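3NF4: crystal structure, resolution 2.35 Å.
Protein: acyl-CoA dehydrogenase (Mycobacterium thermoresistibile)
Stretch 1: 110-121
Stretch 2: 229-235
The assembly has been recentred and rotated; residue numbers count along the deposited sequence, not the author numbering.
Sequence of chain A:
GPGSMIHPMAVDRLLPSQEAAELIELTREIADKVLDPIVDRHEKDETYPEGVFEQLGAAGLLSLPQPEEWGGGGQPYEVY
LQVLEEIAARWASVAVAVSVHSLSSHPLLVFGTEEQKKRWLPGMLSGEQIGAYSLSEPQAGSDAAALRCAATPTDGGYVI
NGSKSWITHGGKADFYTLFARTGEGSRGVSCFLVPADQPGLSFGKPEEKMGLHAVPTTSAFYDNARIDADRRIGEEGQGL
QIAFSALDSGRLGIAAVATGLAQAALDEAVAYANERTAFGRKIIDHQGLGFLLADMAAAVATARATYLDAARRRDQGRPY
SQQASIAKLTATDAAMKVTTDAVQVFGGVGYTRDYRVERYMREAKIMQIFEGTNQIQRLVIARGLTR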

# COMPACT_ATOMS: atom_id res chain seq x y z
N VAL A 110 -36.97 17.89 -4.91
CA VAL A 110 -37.20 17.48 -3.51
C VAL A 110 -37.71 18.63 -2.61
O VAL A 110 -38.40 18.38 -1.62
CB VAL A 110 -35.96 16.75 -2.89
CG1 VAL A 110 -36.14 16.50 -1.39
CG2 VAL A 110 -35.71 15.43 -3.61
N PHE A 111 -37.42 19.87 -2.98
CA PHE A 111 -37.72 20.99 -2.08
C PHE A 111 -38.70 22.04 -2.60
O PHE A 111 -39.22 22.84 -1.80
CB PHE A 111 -36.43 21.66 -1.63
CG PHE A 111 -35.43 20.70 -1.03
CD1 PHE A 111 -34.54 20.00 -1.84
CD2 PHE A 111 -35.39 20.50 0.34
CE1 PHE A 111 -33.64 19.12 -1.29
CE2 PHE A 111 -34.49 19.62 0.90
CZ PHE A 111 -33.61 18.94 0.08
N GLY A 112 -38.97 22.04 -3.90
CA GLY A 112 -39.80 23.08 -4.49
C GLY A 112 -41.30 22.93 -4.23
O GLY A 112 -41.77 21.90 -3.72
N THR A 113 -42.03 23.99 -4.58
CA THR A 113 -43.50 24.03 -4.57
C THR A 113 -44.06 23.29 -5.77
O THR A 113 -43.41 23.25 -6.83
CB THR A 113 -44.06 25.49 -4.64
OG1 THR A 113 -43.73 26.06 -5.91
CG2 THR A 113 -43.49 26.37 -3.53
N GLU A 114 -45.26 22.73 -5.62
CA GLU A 114 -45.91 22.03 -6.73
C GLU A 114 -46.04 22.96 -7.93
O GLU A 114 -45.87 22.53 -9.07
CB GLU A 114 -47.28 21.50 -6.29
N GLU A 115 -46.31 24.24 -7.66
CA GLU A 115 -46.35 25.27 -8.69
C GLU A 115 -44.99 25.47 -9.40
O GLU A 115 -44.95 25.68 -10.63
CB GLU A 115 -46.85 26.60 -8.11
N GLN A 116 -43.89 25.41 -8.64
CA GLN A 116 -42.53 25.53 -9.21
C GLN A 116 -42.19 24.33 -10.10
O GLN A 116 -41.66 24.49 -11.20
CB GLN A 116 -41.47 25.71 -8.12
CG GLN A 116 -41.30 27.14 -7.60
CD GLN A 116 -40.37 27.25 -6.40
OE1 GLN A 116 -40.23 26.32 -5.59
NE2 GLN A 116 -39.72 28.40 -6.27
N LYS A 117 -42.50 23.13 -9.61
CA LYS A 117 -42.28 21.90 -10.37
C LYS A 117 -43.00 21.92 -11.72
O LYS A 117 -42.40 21.60 -12.75
CB LYS A 117 -42.71 20.66 -9.58
CG LYS A 117 -41.75 20.22 -8.48
CD LYS A 117 -42.37 19.11 -7.66
CE LYS A 117 -41.67 18.94 -6.32
NZ LYS A 117 -42.52 18.11 -5.41
N LYS A 118 -44.28 22.30 -11.71
CA LYS A 118 -45.10 22.39 -12.92
C LYS A 118 -44.49 23.30 -14.01
O LYS A 118 -44.48 22.94 -15.19
CB LYS A 118 -46.52 22.86 -12.55
N ARG A 119 -43.99 24.46 -13.60
CA ARG A 119 -43.29 25.37 -14.52
C ARG A 119 -42.10 24.74 -15.26
O ARG A 119 -42.05 24.72 -16.50
CB ARG A 119 -42.81 26.63 -13.78
CG ARG A 119 -43.83 27.74 -13.64
CD ARG A 119 -43.25 28.98 -12.93
NE ARG A 119 -42.46 29.83 -13.82
CZ ARG A 119 -42.39 31.16 -13.73
NH1 ARG A 119 -43.08 31.81 -12.80
NH2 ARG A 119 -41.64 31.85 -14.59
N TRP A 120 -41.14 24.20 -14.49
CA TRP A 120 -39.78 23.98 -15.01
C TRP A 120 -39.28 22.54 -15.19
O TRP A 120 -38.45 22.27 -16.08
CB TRP A 120 -38.78 24.77 -14.17
CG TRP A 120 -38.87 26.27 -14.35
CD1 TRP A 120 -38.74 26.97 -15.53
CD2 TRP A 120 -39.06 27.24 -13.32
NE1 TRP A 120 -38.86 28.32 -15.29
CE2 TRP A 120 -39.05 28.51 -13.94
CE3 TRP A 120 -39.24 27.17 -11.93
CZ2 TRP A 120 -39.20 29.70 -13.22
CZ3 TRP A 120 -39.40 28.34 -11.21
CH2 TRP A 120 -39.38 29.59 -11.86
N LEU A 121 -39.77 21.62 -14.35
CA LEU A 121 -39.28 20.23 -14.35
C LEU A 121 -39.43 19.49 -15.67
O LEU A 121 -38.49 18.82 -16.10
CB LEU A 121 -39.85 19.41 -13.19
CG LEU A 121 -39.02 19.26 -11.90
CD1 LEU A 121 -39.61 18.19 -11.01
CD2 LEU A 121 -37.55 18.93 -12.18
N ALA A 229 -38.06 36.69 -6.80
CA ALA A 229 -38.12 35.90 -5.55
C ALA A 229 -38.84 34.55 -5.70
O ALA A 229 -38.75 33.69 -4.82
CB ALA A 229 -38.72 36.71 -4.39
N ASP A 230 -39.56 34.37 -6.81
CA ASP A 230 -40.19 33.09 -7.12
C ASP A 230 -39.18 32.06 -7.66
O ASP A 230 -39.53 30.90 -7.86
CB ASP A 230 -41.36 33.28 -8.10
N ARG A 231 -37.94 32.49 -7.89
CA ARG A 231 -36.88 31.60 -8.37
C ARG A 231 -36.15 30.90 -7.22
O ARG A 231 -35.40 29.97 -7.46
CB ARG A 231 -35.83 32.36 -9.20
CG ARG A 231 -36.29 32.86 -10.56
CD ARG A 231 -36.06 31.80 -11.60
NE ARG A 231 -36.25 32.27 -12.97
CZ ARG A 231 -36.08 31.50 -14.04
NH1 ARG A 231 -35.70 30.23 -13.91
NH2 ARG A 231 -36.28 32.00 -15.25
N ARG A 232 -36.35 31.39 -6.00
CA ARG A 232 -35.77 30.77 -4.80
C ARG A 232 -36.34 29.37 -4.59
O ARG A 232 -37.56 29.18 -4.65
CB ARG A 232 -36.02 31.64 -3.56
CG ARG A 232 -35.37 31.11 -2.30
CD ARG A 232 -35.64 31.98 -1.10
NE ARG A 232 -36.95 31.72 -0.50
CZ ARG A 232 -37.76 32.67 -0.04
NH1 ARG A 232 -37.40 33.96 -0.11
NH2 ARG A 232 -38.93 32.34 0.49
N ILE A 233 -35.46 28.39 -4.38
CA ILE A 233 -35.89 27.01 -4.11
C ILE A 233 -35.85 26.79 -2.60
O ILE A 233 -34.80 26.94 -1.97
CB ILE A 233 -35.03 25.97 -4.87
CG1 ILE A 233 -34.89 26.32 -6.36
CG2 ILE A 233 -35.61 24.57 -4.73
CD1 ILE A 233 -36.19 26.25 -7.17
N GLY A 234 -37.01 26.48 -2.03
CA GLY A 234 -37.14 26.29 -0.58
C GLY A 234 -37.18 27.60 0.18
O GLY A 234 -37.22 28.68 -0.41
N GLU A 235 -37.15 27.49 1.51
CA GLU A 235 -37.25 28.65 2.39
C GLU A 235 -35.94 29.44 2.47
O GLU A 235 -34.86 28.90 2.19
CB GLU A 235 -37.71 28.22 3.79

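Two segments of one acyl-CoA dehydrogenase chain, at least 110 residues apart in sequence where they touch, bury 364 Å² between them, both sides summed. Stretch 1 ends one helix at Phe111, breaks at Gly112 and Thr113, and enters a second helix at Glu114. Stretch 2 runs alongside this break and the first turns of the new helix: Gly234 and Ile233 lie near Phe111 and Gly112 (CA to CA 5.5 Å for Phe111 and Gly234), whereas Asp230 CA lies 8.2 Å from Gln116 CA, and the Gln116 side chain spans the wider gap.

That side chain's chi1 of -82° (m) and chi2 of 173° (t) extend it toward stretch 2, and chi3 of -29° sets the amide so that both of its ends are used. Gln116 NE2 donates to Asp230 O at 3.0 Å and to Arg232 O at 2.8 Å, with N-H...O angles of 157° and 155°; two amide hydrogens thus meet the two carbonyls of the residues on either side of Arg231 in sequence. The other end faces its own stretch, where Gln116 OE1 accepts from Thr113 N at 3.1 Å. Thr113, at the N-cap, returns the bond: with chi1 at 66° (p), its OG1 lies 2.8 Å from Gln116 N and caps the helix. This reciprocal pair ties the glutamine to the helix start while its NE2 holds stretch 2.

One helical turn further on, Trp120 (chi1 -69°, m; chi2 -58°) also points toward stretch 2. Asp230 O approaches the ring edge, near its plane, 4.2 Å from Trp120 CH2. The CA-to-CB bond of Arg231 points away, but chi1 of -70° and chi2 of -88° (both m) fold the chain back before chi3 of -170° (t) extends it. The guanidinium thereby reaches the indole, with Arg231 NH1 3.6 Å from Trp120 CZ2, an atom lying over one guanidinium face.

Apolar contact closes the other end. Phe111 CB meets Ile233 CG2 at 4.3 Å, while chi1 of -53° (m) carries the phenyl ring away from stretch 2. Ile233, with chi1 at -49° and chi2 at -67° (both m), also brings CD1 to 4.2 Å from Gln116 NE2, and its CG2 lies 4.3 Å from Gly112 N. Gly234 CA packs 4.2 Å from Phe111 O; its phi of 77° is one that favours glycine. Arg232 points away from the contact, and chi3 of 81° (p) lets its NE donate to Gly234 O at 3.1 Å, bracing the backbone locally.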